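Local structure of nuclear import protein MOG1 (Saccharomyces cerevisiae, 1JHS) at residues M1-E5 and V16-G20; L70-W74 and T102-V108; Q122-V128 and I142-L148; L133-T138 and V181-F187. The protein binds the small GTPase Gsp1, the yeast Ran, and takes part in nuclear protein import and poly(A)+ mRNA export through the Ran system. The protein carries 1 engineered substitution. One frame throughout, in Å; residues are numbered along the deposited sequence.

How the contacts relate
Contact 1 pairs the first two strands of a small three-stranded antiparallel sheet, whose third strand is 180-181. Contacts 2 and 3 belong to the large seven-stranded antiparallel sheet: helix 70-83 packs on strand 103-113 in contact 2, and strands 124-133 and 138-147 pair in contact 3. Their centres lie about 15 Å apart, and they touch through the neighbouring strands, with a probable hydrogen bond from Val128 N to Gly106 O at 2.8 Å. In contact 4 the turn joining the strands of contact 3 meets the tail beyond strand 180-181, about 27 Å from contact 3 between centres. This links the two sheets. Contacts 1 to 3 follow in series; 3 and 4 interleave.

Contact 1. Residues M1-E5 and V16-G20; sequences MNNKE and VVPPG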
# COMPACT_ATOMS: atom_id res chain seq x y z
N MET A 1 -7.46 -7.46 -13.71
CA MET A 1 -8.38 -6.97 -12.64
C MET A 1 -9.44 -6.05 -13.23
O MET A 1 -9.42 -5.77 -14.43
CB MET A 1 -7.56 -6.22 -11.57
CG MET A 1 -6.45 -7.06 -10.97
SD MET A 1 -5.52 -6.21 -9.67
CE MET A 1 -6.34 -6.87 -8.20
N ASN A 2 -10.37 -5.60 -12.40
CA ASN A 2 -11.43 -4.72 -12.88
C ASN A 2 -11.59 -3.58 -11.88
O ASN A 2 -12.68 -3.30 -11.40
CB ASN A 2 -12.74 -5.53 -13.03
CG ASN A 2 -13.86 -4.72 -13.67
OD1 ASN A 2 -13.61 -3.85 -14.49
ND2 ASN A 2 -15.09 -5.02 -13.30
N ASN A 3 -10.46 -2.94 -11.58
CA ASN A 3 -10.42 -1.82 -10.63
C ASN A 3 -11.16 -0.63 -11.21
O ASN A 3 -11.18 -0.43 -12.44
CB ASN A 3 -8.96 -1.48 -10.34
CG ASN A 3 -8.21 -2.65 -9.70
OD1 ASN A 3 -7.05 -2.93 -10.05
ND2 ASN A 3 -8.86 -3.33 -8.78
N LYS A 4 -11.78 0.17 -10.36
CA LYS A 4 -12.53 1.33 -10.84
C LYS A 4 -11.99 2.66 -10.33
O LYS A 4 -11.44 2.74 -9.24
CB LYS A 4 -13.99 1.18 -10.44
CG LYS A 4 -14.15 0.97 -8.96
CD LYS A 4 -15.60 0.79 -8.58
CE LYS A 4 -15.70 0.74 -7.08
NZ LYS A 4 -17.13 0.63 -6.66
N GLU A 5 -12.17 3.70 -11.13
CA GLU A 5 -11.69 5.02 -10.77
C GLU A 5 -12.38 5.60 -9.55
O GLU A 5 -13.59 5.43 -9.36
CB GLU A 5 -11.85 5.98 -11.95
CG GLU A 5 -11.43 7.40 -11.63
CD GLU A 5 -11.39 8.32 -12.85
OE1 GLU A 5 -11.68 9.51 -12.68
OE2 GLU A 5 -11.05 7.85 -13.96
N VAL A 16 -7.32 4.23 -8.72
CA VAL A 16 -8.35 3.19 -8.81
C VAL A 16 -8.30 2.30 -7.59
O VAL A 16 -7.27 2.24 -6.92
CB VAL A 16 -8.14 2.30 -10.05
CG1 VAL A 16 -8.21 3.14 -11.32
CG2 VAL A 16 -6.76 1.58 -9.97
N VAL A 17 -9.43 1.66 -7.28
CA VAL A 17 -9.51 0.68 -6.20
C VAL A 17 -10.41 -0.47 -6.67
O VAL A 17 -11.22 -0.32 -7.61
CB VAL A 17 -10.05 1.26 -4.84
CG1 VAL A 17 -9.22 2.49 -4.41
CG2 VAL A 17 -11.53 1.59 -4.94
N PRO A 18 -10.27 -1.66 -6.06
CA PRO A 18 -11.10 -2.79 -6.49
C PRO A 18 -12.57 -2.65 -6.14
O PRO A 18 -12.94 -1.94 -5.21
CB PRO A 18 -10.52 -3.99 -5.74
CG PRO A 18 -9.11 -3.56 -5.38
CD PRO A 18 -9.32 -2.09 -5.03
N PRO A 19 -13.44 -3.35 -6.89
CA PRO A 19 -14.86 -3.27 -6.56
C PRO A 19 -15.08 -3.90 -5.17
O PRO A 19 -14.32 -4.79 -4.75
CB PRO A 19 -15.54 -4.05 -7.69
CG PRO A 19 -14.44 -4.96 -8.24
CD PRO A 19 -13.21 -4.08 -8.16
N GLY A 20 -16.08 -3.42 -4.45
CA GLY A 20 -16.35 -3.97 -3.13
C GLY A 20 -15.55 -3.31 -2.02
O GLY A 20 -15.70 -3.69 -0.85
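The carboxamide of Asn3 lies alongside the Pro18 ring, the two side chains pointing the same way, while the Pro19 ring meets the backbone of Asn2, whose O is 3.4 Å from Pro19 CD. Beyond these segments, Leu171 of helix 163-178 touches both Asn3 and Pro18, and Phe47 packs on Pro19. Asn3 CB is 3.8 Å from Val16 CG2. From Lys4 onward the chain becomes part of a beta hairpin formed by strands 4-8 and 13-17, respectively an outer strand and the middle strand of a small antiparallel sheet. Lys4 and Val17 are the hydrogen-bonded pair: Lys4 N donates to Val17 O at 2.8 Å, nearly straight at 166°, and Val17 N returns a bond of 3.0 Å to Lys4 O. The next pair, Glu5 and Val16, is non-hydrogen-bonded, and its side chains project from the other face of the sheet to those of Lys4 and Val17. Lys4 CG stands between its backbone N and carbonyl carbon (chi1 55°), which brings it to 3.5 Å from Val17 O; from there the extended chain runs past Pro19, with Lys4 CE 4.1 Å from Pro19 CA.

Contact 2. Residues L70-W74 and T102-V108; sequences LKEAW and TKFTGLV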
# COMPACT_ATOMS: atom_id res chain seq x y z
N LEU A 70 15.55 7.61 -5.30
CA LEU A 70 14.18 7.12 -5.23
C LEU A 70 14.01 5.92 -4.30
O LEU A 70 13.17 5.95 -3.41
CB LEU A 70 13.67 6.77 -6.64
CG LEU A 70 12.30 6.10 -6.74
CD1 LEU A 70 11.19 7.06 -6.25
CD2 LEU A 70 12.05 5.71 -8.19
N LYS A 71 14.79 4.86 -4.52
CA LYS A 71 14.68 3.66 -3.68
C LYS A 71 14.98 3.95 -2.20
O LYS A 71 14.35 3.40 -1.30
CB LYS A 71 15.62 2.55 -4.18
CG LYS A 71 15.64 1.34 -3.24
CD LYS A 71 16.23 0.11 -3.85
CE LYS A 71 16.17 -1.08 -2.89
NZ LYS A 71 16.86 -2.27 -3.49
N GLU A 72 15.97 4.81 -1.95
CA GLU A 72 16.30 5.17 -0.58
C GLU A 72 15.14 5.90 0.08
O GLU A 72 14.83 5.67 1.26
CB GLU A 72 17.56 6.03 -0.55
CG GLU A 72 18.83 5.25 -0.31
CD GLU A 72 20.07 6.13 -0.40
OE1 GLU A 72 20.03 7.30 0.03
OE2 GLU A 72 21.10 5.62 -0.92
N ALA A 73 14.47 6.78 -0.67
CA ALA A 73 13.32 7.51 -0.13
C ALA A 73 12.20 6.50 0.19
O ALA A 73 11.51 6.60 1.21
CB ALA A 73 12.82 8.55 -1.14
N TRP A 74 12.04 5.53 -0.69
CA TRP A 74 11.00 4.52 -0.49
C TRP A 74 11.31 3.71 0.77
O TRP A 74 10.43 3.50 1.62
CB TRP A 74 10.93 3.61 -1.73
CG TRP A 74 9.97 2.46 -1.61
CD1 TRP A 74 8.61 2.48 -1.86
CD2 TRP A 74 10.30 1.12 -1.27
NE1 TRP A 74 8.09 1.21 -1.71
CE2 TRP A 74 9.10 0.36 -1.34
CE3 TRP A 74 11.50 0.47 -0.90
CZ2 TRP A 74 9.06 -1.02 -1.06
CZ3 TRP A 74 11.45 -0.91 -0.62
CH2 TRP A 74 10.24 -1.63 -0.70
N THR A 102 10.57 9.19 -9.78
CA THR A 102 9.36 9.48 -9.03
C THR A 102 8.45 8.37 -8.54
O THR A 102 7.67 8.61 -7.62
CB THR A 102 8.47 10.44 -9.81
OG1 THR A 102 8.05 9.80 -11.02
CG2 THR A 102 9.22 11.75 -10.14
N LYS A 103 8.54 7.17 -9.11
CA LYS A 103 7.61 6.11 -8.70
C LYS A 103 8.29 4.79 -8.43
O LYS A 103 8.95 4.24 -9.30
CB LYS A 103 6.54 5.92 -9.77
CG LYS A 103 5.71 7.16 -10.05
CD LYS A 103 4.73 6.96 -11.20
CE LYS A 103 3.77 8.15 -11.30
NZ LYS A 103 2.73 7.91 -12.36
N PHE A 104 8.09 4.29 -7.21
CA PHE A 104 8.69 3.03 -6.78
C PHE A 104 7.65 2.19 -6.06
O PHE A 104 6.84 2.73 -5.30
CB PHE A 104 9.86 3.34 -5.83
CG PHE A 104 10.81 2.19 -5.67
CD1 PHE A 104 11.92 2.08 -6.49
CD2 PHE A 104 10.56 1.20 -4.72
CE1 PHE A 104 12.79 0.97 -6.38
CE2 PHE A 104 11.42 0.10 -4.59
CZ PHE A 104 12.54 -0.01 -5.43
N THR A 105 7.67 0.87 -6.30
CA THR A 105 6.72 -0.04 -5.66
C THR A 105 7.41 -1.31 -5.13
O THR A 105 8.45 -1.72 -5.63
CB THR A 105 5.63 -0.51 -6.67
OG1 THR A 105 6.25 -1.19 -7.78
CG2 THR A 105 4.86 0.67 -7.21
N GLY A 106 6.80 -1.93 -4.11
CA GLY A 106 7.35 -3.17 -3.58
C GLY A 106 6.38 -3.81 -2.59
O GLY A 106 5.38 -3.19 -2.21
N LEU A 107 6.64 -5.08 -2.26
CA LEU A 107 5.86 -5.81 -1.26
C LEU A 107 6.87 -5.98 -0.12
O LEU A 107 8.02 -6.33 -0.35
CB LEU A 107 5.45 -7.19 -1.75
CG LEU A 107 4.37 -7.30 -2.82
CD1 LEU A 107 4.19 -8.79 -3.09
CD2 LEU A 107 3.06 -6.69 -2.32
N VAL A 108 6.44 -5.75 1.11
CA VAL A 108 7.33 -5.79 2.26
C VAL A 108 6.80 -6.71 3.35
O VAL A 108 5.59 -6.83 3.52
CB VAL A 108 7.46 -4.35 2.81
CG1 VAL A 108 8.13 -4.34 4.19
CG2 VAL A 108 8.27 -3.50 1.79
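Trp74 and Phe104 make the dense centre of this contact, in which the first turn of helix 70-83 lies across strand 103-113 at 52°. Phe104 CD2 sits over one face of the indole near its rim, 3.4 Å from Trp74 CG, and the two rings are inclined at 50°, an oblique pair. With CG trans to the backbone N (chi1 176°), the indole is swung down onto the strand, where Trp74 CH2 comes to 3.7 Å from Val108 CG2. Gly106, with no side chain, lets Trp74 CZ2 approach to 3.7 Å from Gly106 CA. On the far side of Phe104, Leu70 CG packs 3.8 Å from Phe104 CB, and Leu70 CD2 lies near the edge of the ring.

Toward solvent the fit is looser. The aliphatic part of Lys71 runs along the CE1 and CZ end of Phe104, with Lys71 CA over one face near the rim and Lys71 CB 3.9 Å from Phe104 CE1; Thr102, also partly exposed, turns its side chain from the helix. Replacing Trp74 with an alanine would probably uncover one side of Phe104, open a gap above Gly106 and leave Val128 O without the indole N-H it accepts. No hydrogen bond runs directly between these two segments, so their contact is apolar; the polar ties of Trp74 and Lys71 go to neighbouring strands, at Val128 O and, through a salt bridge, Glu95.

Contact 3. Residues Q122-V128 and I142-L148; sequences QTVVIGV and ISINVPL
Gln122 reaches across to Leu148 at the open end of the strand pair. Its CB points toward the opposite segment, and CG, anti to the backbone N (chi1 167°) with the chain extended beyond it, carries the amide across, passing 3.5 Å from Leu148 O. CD and OE1 cross Pro147 obliquely, and NE2 comes closest to it, 3.5 Å from Pro147 CB. At the tip, NE2 donates to Leu148 O at 2.9 Å; the bond is almost straight (171°) and lies in the plane of the Gln122 amide, although the donor approaches from above the plane of the accepting carbonyl. The same Leu148 O takes a second bond from a water that in turn accepts from Thr123 N, and Leu148 N donates to Thr123 O, so three links join the segments beyond the last bridge pair.

Inward from there, Val125 and Val146, and then Gly127 and Ile144, form hydrogen-bonded pairs; Gly127 N meets Ile144 O at 2.8 Å. Leu148 CD1 packs against both Val125 CG2 and Thr123 CG2, 3.9 Å from each. On the face carrying Ile126 and Asn145 the two side chains run side by side, and Asn145 OD1 is 3.9 Å from Ile126 CG2, while Asn145 ND2 is bonded to Ser56 of the next strand.

Helix 163-178 covers Ile144 and Val146, and helix 70-83 touches Val128 and Ser143 on the other face. These strands are thus the two arms of an antiparallel beta hairpin in the middle of a sheet flanked by helices, consistent with the alpha-beta-alpha sandwich of the Mog1 family.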
# COMPACT_ATOMS: atom_id res chain seq x y z
N GLN A 122 -0.12 -13.76 13.48
CA GLN A 122 -0.35 -13.69 12.05
C GLN A 122 0.62 -12.74 11.32
O GLN A 122 0.93 -11.66 11.82
CB GLN A 122 -1.80 -13.23 11.82
CG GLN A 122 -2.14 -12.82 10.42
CD GLN A 122 -3.57 -12.37 10.33
OE1 GLN A 122 -4.06 -11.61 11.19
NE2 GLN A 122 -4.27 -12.82 9.29
N THR A 123 1.08 -13.16 10.14
CA THR A 123 1.99 -12.37 9.30
C THR A 123 1.16 -11.40 8.46
O THR A 123 0.07 -11.74 8.04
CB THR A 123 2.75 -13.26 8.29
OG1 THR A 123 3.51 -14.24 8.99
CG2 THR A 123 3.69 -12.42 7.42
N VAL A 124 1.69 -10.21 8.21
CA VAL A 124 1.01 -9.23 7.37
C VAL A 124 2.02 -8.75 6.31
O VAL A 124 3.13 -8.34 6.65
CB VAL A 124 0.52 -8.01 8.19
CG1 VAL A 124 -0.11 -6.95 7.25
CG2 VAL A 124 -0.54 -8.46 9.23
N VAL A 125 1.65 -8.84 5.03
CA VAL A 125 2.53 -8.35 3.97
C VAL A 125 1.97 -6.97 3.67
O VAL A 125 0.76 -6.76 3.82
CB VAL A 125 2.46 -9.25 2.71
CG1 VAL A 125 3.06 -8.50 1.47
CG2 VAL A 125 3.29 -10.51 2.97
N ILE A 126 2.82 -6.02 3.29
CA ILE A 126 2.31 -4.68 3.01
C ILE A 126 2.83 -4.24 1.66
O ILE A 126 4.03 -4.28 1.41
CB ILE A 126 2.79 -3.64 4.08
CG1 ILE A 126 2.40 -4.10 5.50
CG2 ILE A 126 2.12 -2.28 3.80
CD1 ILE A 126 3.16 -3.36 6.61
N GLY A 127 1.92 -3.88 0.76
CA GLY A 127 2.38 -3.40 -0.53
C GLY A 127 2.65 -1.92 -0.28
O GLY A 127 1.83 -1.25 0.32
N VAL A 128 3.80 -1.41 -0.70
CA VAL A 128 4.06 0.01 -0.46
C VAL A 128 4.52 0.69 -1.75
O VAL A 128 5.43 0.18 -2.42
CB VAL A 128 5.17 0.22 0.59
CG1 VAL A 128 5.41 1.73 0.81
CG2 VAL A 128 4.78 -0.45 1.91
N ILE A 142 1.43 5.01 -0.72
CA ILE A 142 0.23 4.17 -0.81
C ILE A 142 0.58 2.85 -0.14
O ILE A 142 1.58 2.22 -0.52
CB ILE A 142 -0.18 3.89 -2.28
CG1 ILE A 142 -0.47 5.21 -3.02
CG2 ILE A 142 -1.45 3.04 -2.31
CD1 ILE A 142 -1.06 5.05 -4.46
N SER A 143 -0.21 2.45 0.87
CA SER A 143 0.06 1.17 1.54
C SER A 143 -1.17 0.27 1.45
O SER A 143 -2.30 0.74 1.53
CB SER A 143 0.45 1.36 3.03
OG SER A 143 -0.40 2.24 3.76
N ILE A 144 -0.93 -1.02 1.21
CA ILE A 144 -2.02 -1.97 1.13
C ILE A 144 -1.65 -3.09 2.08
O ILE A 144 -0.65 -3.77 1.87
CB ILE A 144 -2.21 -2.53 -0.31
CG1 ILE A 144 -2.43 -1.37 -1.31
CG2 ILE A 144 -3.44 -3.50 -0.32
CD1 ILE A 144 -2.64 -1.81 -2.81
N ASN A 145 -2.47 -3.28 3.11
CA ASN A 145 -2.23 -4.30 4.11
C ASN A 145 -2.89 -5.62 3.73
O ASN A 145 -4.05 -5.64 3.34
CB ASN A 145 -2.77 -3.84 5.46
CG ASN A 145 -2.23 -2.50 5.84
OD1 ASN A 145 -1.02 -2.35 6.06
ND2 ASN A 145 -3.11 -1.50 5.90
N VAL A 146 -2.13 -6.72 3.85
CA VAL A 146 -2.61 -8.04 3.52
C VAL A 146 -2.37 -9.01 4.69
O VAL A 146 -1.29 -9.59 4.82
CB VAL A 146 -1.87 -8.60 2.26
CG1 VAL A 146 -2.61 -9.82 1.71
CG2 VAL A 146 -1.72 -7.47 1.20
N PRO A 147 -3.37 -9.18 5.57
CA PRO A 147 -3.22 -10.09 6.71
C PRO A 147 -3.26 -11.49 6.11
O PRO A 147 -4.30 -11.90 5.59
CB PRO A 147 -4.45 -9.79 7.60
CG PRO A 147 -4.87 -8.34 7.14
CD PRO A 147 -4.63 -8.41 5.65
N LEU A 148 -2.15 -12.23 6.21
CA LEU A 148 -2.07 -13.56 5.59
C LEU A 148 -2.75 -14.68 6.36
O LEU A 148 -2.84 -14.65 7.58
CB LEU A 148 -0.62 -13.98 5.37
CG LEU A 148 0.33 -13.06 4.60
CD1 LEU A 148 1.66 -13.75 4.35
CD2 LEU A 148 -0.34 -12.69 3.26
O HOH W 1 -0.43 -15.55 9.07

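Contact 4. Residues L133-T138 and V181-F187; sequences LTQFDT and VVDTSLF
Phe136, in the turn of the hairpin between strands 124-133 and 138-147, packs against Phe187 in the C-terminal tail. Its CG is anti to the carbonyl carbon (chi1 -54°), which turns the ring toward the tail. The planes of the two rings are nearly parallel, 15° apart, but slid so far that they barely overlap, with centroids 4.8 Å apart. Phe187 CD1 lies over one face of Phe136 near the rim, 3.6 Å from Phe136 CD1, and Gln135 CG lies over the opposite face, near the rim. The far end of the Phe136 ring touches the tail again, where Thr184 CG2 is 3.6 Å from Phe136 CZ.

The turn that presents Phe136 contains a G1 beta bulge, in which Asp137 and Thr138 both face Leu133. Leu133 O is gripped twice, by Phe136 N and Thr138 N from opposite faces of its plane, and Thr138 OG1 donates to Phe136 O at 2.9 Å, bracing the loop from within. In the tail, an Asx turn, with Ser185 N donating to Asp183 OD1, leads into the 3-10 segment 184-186, directly followed by Phe187.

Around Phe187 the remaining neighbours close in: Leu133 CD1 is 3.7 Å from Phe187 CZ, Thr138 OG1 is 3.6 Å from Phe187 CD2, and Leu186 CG lies over the centre of one face. A serine in place of Phe187 is likely to strip Phe136 of its covering on one side and open a gap beside Leu133 and Thr138. At the edge of the Phe187 ring, near Val181 CG1, Leu133 and Val181 meet tip to tip, Leu133 CD1 4.0 Å from Val181 CG2.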
# COMPACT_ATOMS: atom_id res chain seq x y z
N LEU A 133 5.99 13.79 -5.56
CA LEU A 133 5.48 14.99 -6.22
C LEU A 133 6.43 16.12 -5.80
O LEU A 133 6.10 16.99 -4.98
CB LEU A 133 4.06 15.29 -5.76
CG LEU A 133 3.05 14.18 -6.11
CD1 LEU A 133 1.66 14.62 -5.65
CD2 LEU A 133 3.05 13.92 -7.64
N THR A 134 7.64 16.04 -6.35
CA THR A 134 8.73 16.97 -6.07
C THR A 134 8.34 18.44 -6.19
O THR A 134 8.72 19.27 -5.36
CB THR A 134 9.91 16.63 -7.01
OG1 THR A 134 10.19 15.23 -6.89
CG2 THR A 134 11.13 17.44 -6.64
N GLN A 135 7.52 18.72 -7.19
CA GLN A 135 7.00 20.05 -7.49
C GLN A 135 6.18 20.64 -6.33
O GLN A 135 6.04 21.86 -6.21
CB GLN A 135 6.11 19.95 -8.74
CG GLN A 135 5.53 21.25 -9.20
CD GLN A 135 4.74 21.15 -10.51
OE1 GLN A 135 4.46 22.18 -11.14
NE2 GLN A 135 4.37 19.93 -10.91
N PHE A 136 5.64 19.77 -5.49
CA PHE A 136 4.81 20.19 -4.36
C PHE A 136 5.36 19.73 -3.01
O PHE A 136 4.64 19.73 -2.02
CB PHE A 136 3.39 19.66 -4.52
CG PHE A 136 2.76 20.02 -5.84
CD1 PHE A 136 2.45 19.04 -6.75
CD2 PHE A 136 2.53 21.35 -6.17
CE1 PHE A 136 1.91 19.36 -8.00
CE2 PHE A 136 1.99 21.69 -7.43
CZ PHE A 136 1.68 20.69 -8.34
N ASP A 137 6.63 19.33 -3.01
CA ASP A 137 7.31 18.89 -1.80
C ASP A 137 6.44 17.86 -1.07
O ASP A 137 6.28 17.92 0.15
CB ASP A 137 7.54 20.06 -0.87
CG ASP A 137 8.92 20.08 -0.33
OD1 ASP A 137 9.87 20.37 -1.12
OD2 ASP A 137 9.04 19.77 0.87
N THR A 138 5.86 16.95 -1.84
CA THR A 138 5.01 15.93 -1.25
C THR A 138 5.44 14.55 -1.72
O THR A 138 5.67 14.35 -2.90
CB THR A 138 3.55 16.16 -1.64
OG1 THR A 138 3.11 17.43 -1.12
CG2 THR A 138 2.66 15.05 -1.11
N VAL A 181 -3.01 13.85 -10.48
CA VAL A 181 -3.35 15.05 -9.73
C VAL A 181 -4.26 15.85 -10.67
O VAL A 181 -3.85 16.25 -11.76
CB VAL A 181 -2.11 15.90 -9.34
CG1 VAL A 181 -2.55 17.11 -8.53
CG2 VAL A 181 -1.13 15.05 -8.51
N VAL A 182 -5.50 16.04 -10.24
CA VAL A 182 -6.50 16.77 -11.02
C VAL A 182 -6.49 18.25 -10.69
O VAL A 182 -6.57 19.09 -11.58
CB VAL A 182 -7.92 16.20 -10.74
CG1 VAL A 182 -8.98 17.08 -11.39
CG2 VAL A 182 -8.01 14.78 -11.26
N ASP A 183 -6.39 18.56 -9.40
CA ASP A 183 -6.41 19.93 -8.91
C ASP A 183 -5.20 20.22 -8.02
O ASP A 183 -5.14 19.80 -6.86
CB ASP A 183 -7.72 20.16 -8.13
CG ASP A 183 -7.79 21.52 -7.45
OD1 ASP A 183 -6.95 22.40 -7.75
OD2 ASP A 183 -8.70 21.72 -6.62
N THR A 184 -4.23 20.95 -8.57
CA THR A 184 -3.02 21.27 -7.83
C THR A 184 -3.23 22.18 -6.61
O THR A 184 -2.34 22.29 -5.76
CB THR A 184 -1.99 21.93 -8.74
OG1 THR A 184 -2.55 23.12 -9.31
CG2 THR A 184 -1.60 20.99 -9.85
N SER A 185 -4.39 22.83 -6.51
CA SER A 185 -4.64 23.71 -5.37
C SER A 185 -4.65 22.93 -4.08
O SER A 185 -4.59 23.51 -3.00
CB SER A 185 -5.97 24.46 -5.54
OG SER A 185 -7.08 23.58 -5.63
N LEU A 186 -4.71 21.60 -4.18
CA LEU A 186 -4.67 20.77 -2.98
C LEU A 186 -3.33 21.02 -2.27
O LEU A 186 -3.24 20.87 -1.06
CB LEU A 186 -4.75 19.28 -3.36
CG LEU A 186 -4.54 18.23 -2.26
CD1 LEU A 186 -5.73 18.21 -1.30
CD2 LEU A 186 -4.39 16.85 -2.90
N PHE A 187 -2.31 21.39 -3.05
CA PHE A 187 -0.98 21.61 -2.48
C PHE A 187 -0.63 23.09 -2.33
O PHE A 187 0.55 23.43 -2.11
CB PHE A 187 0.09 20.92 -3.34
CG PHE A 187 -0.19 19.47 -3.59
CD1 PHE A 187 -0.65 19.04 -4.83
CD2 PHE A 187 -0.05 18.54 -2.56
CE1 PHE A 187 -0.96 17.71 -5.06
CE2 PHE A 187 -0.36 17.19 -2.77
CZ PHE A 187 -0.82 16.77 -4.02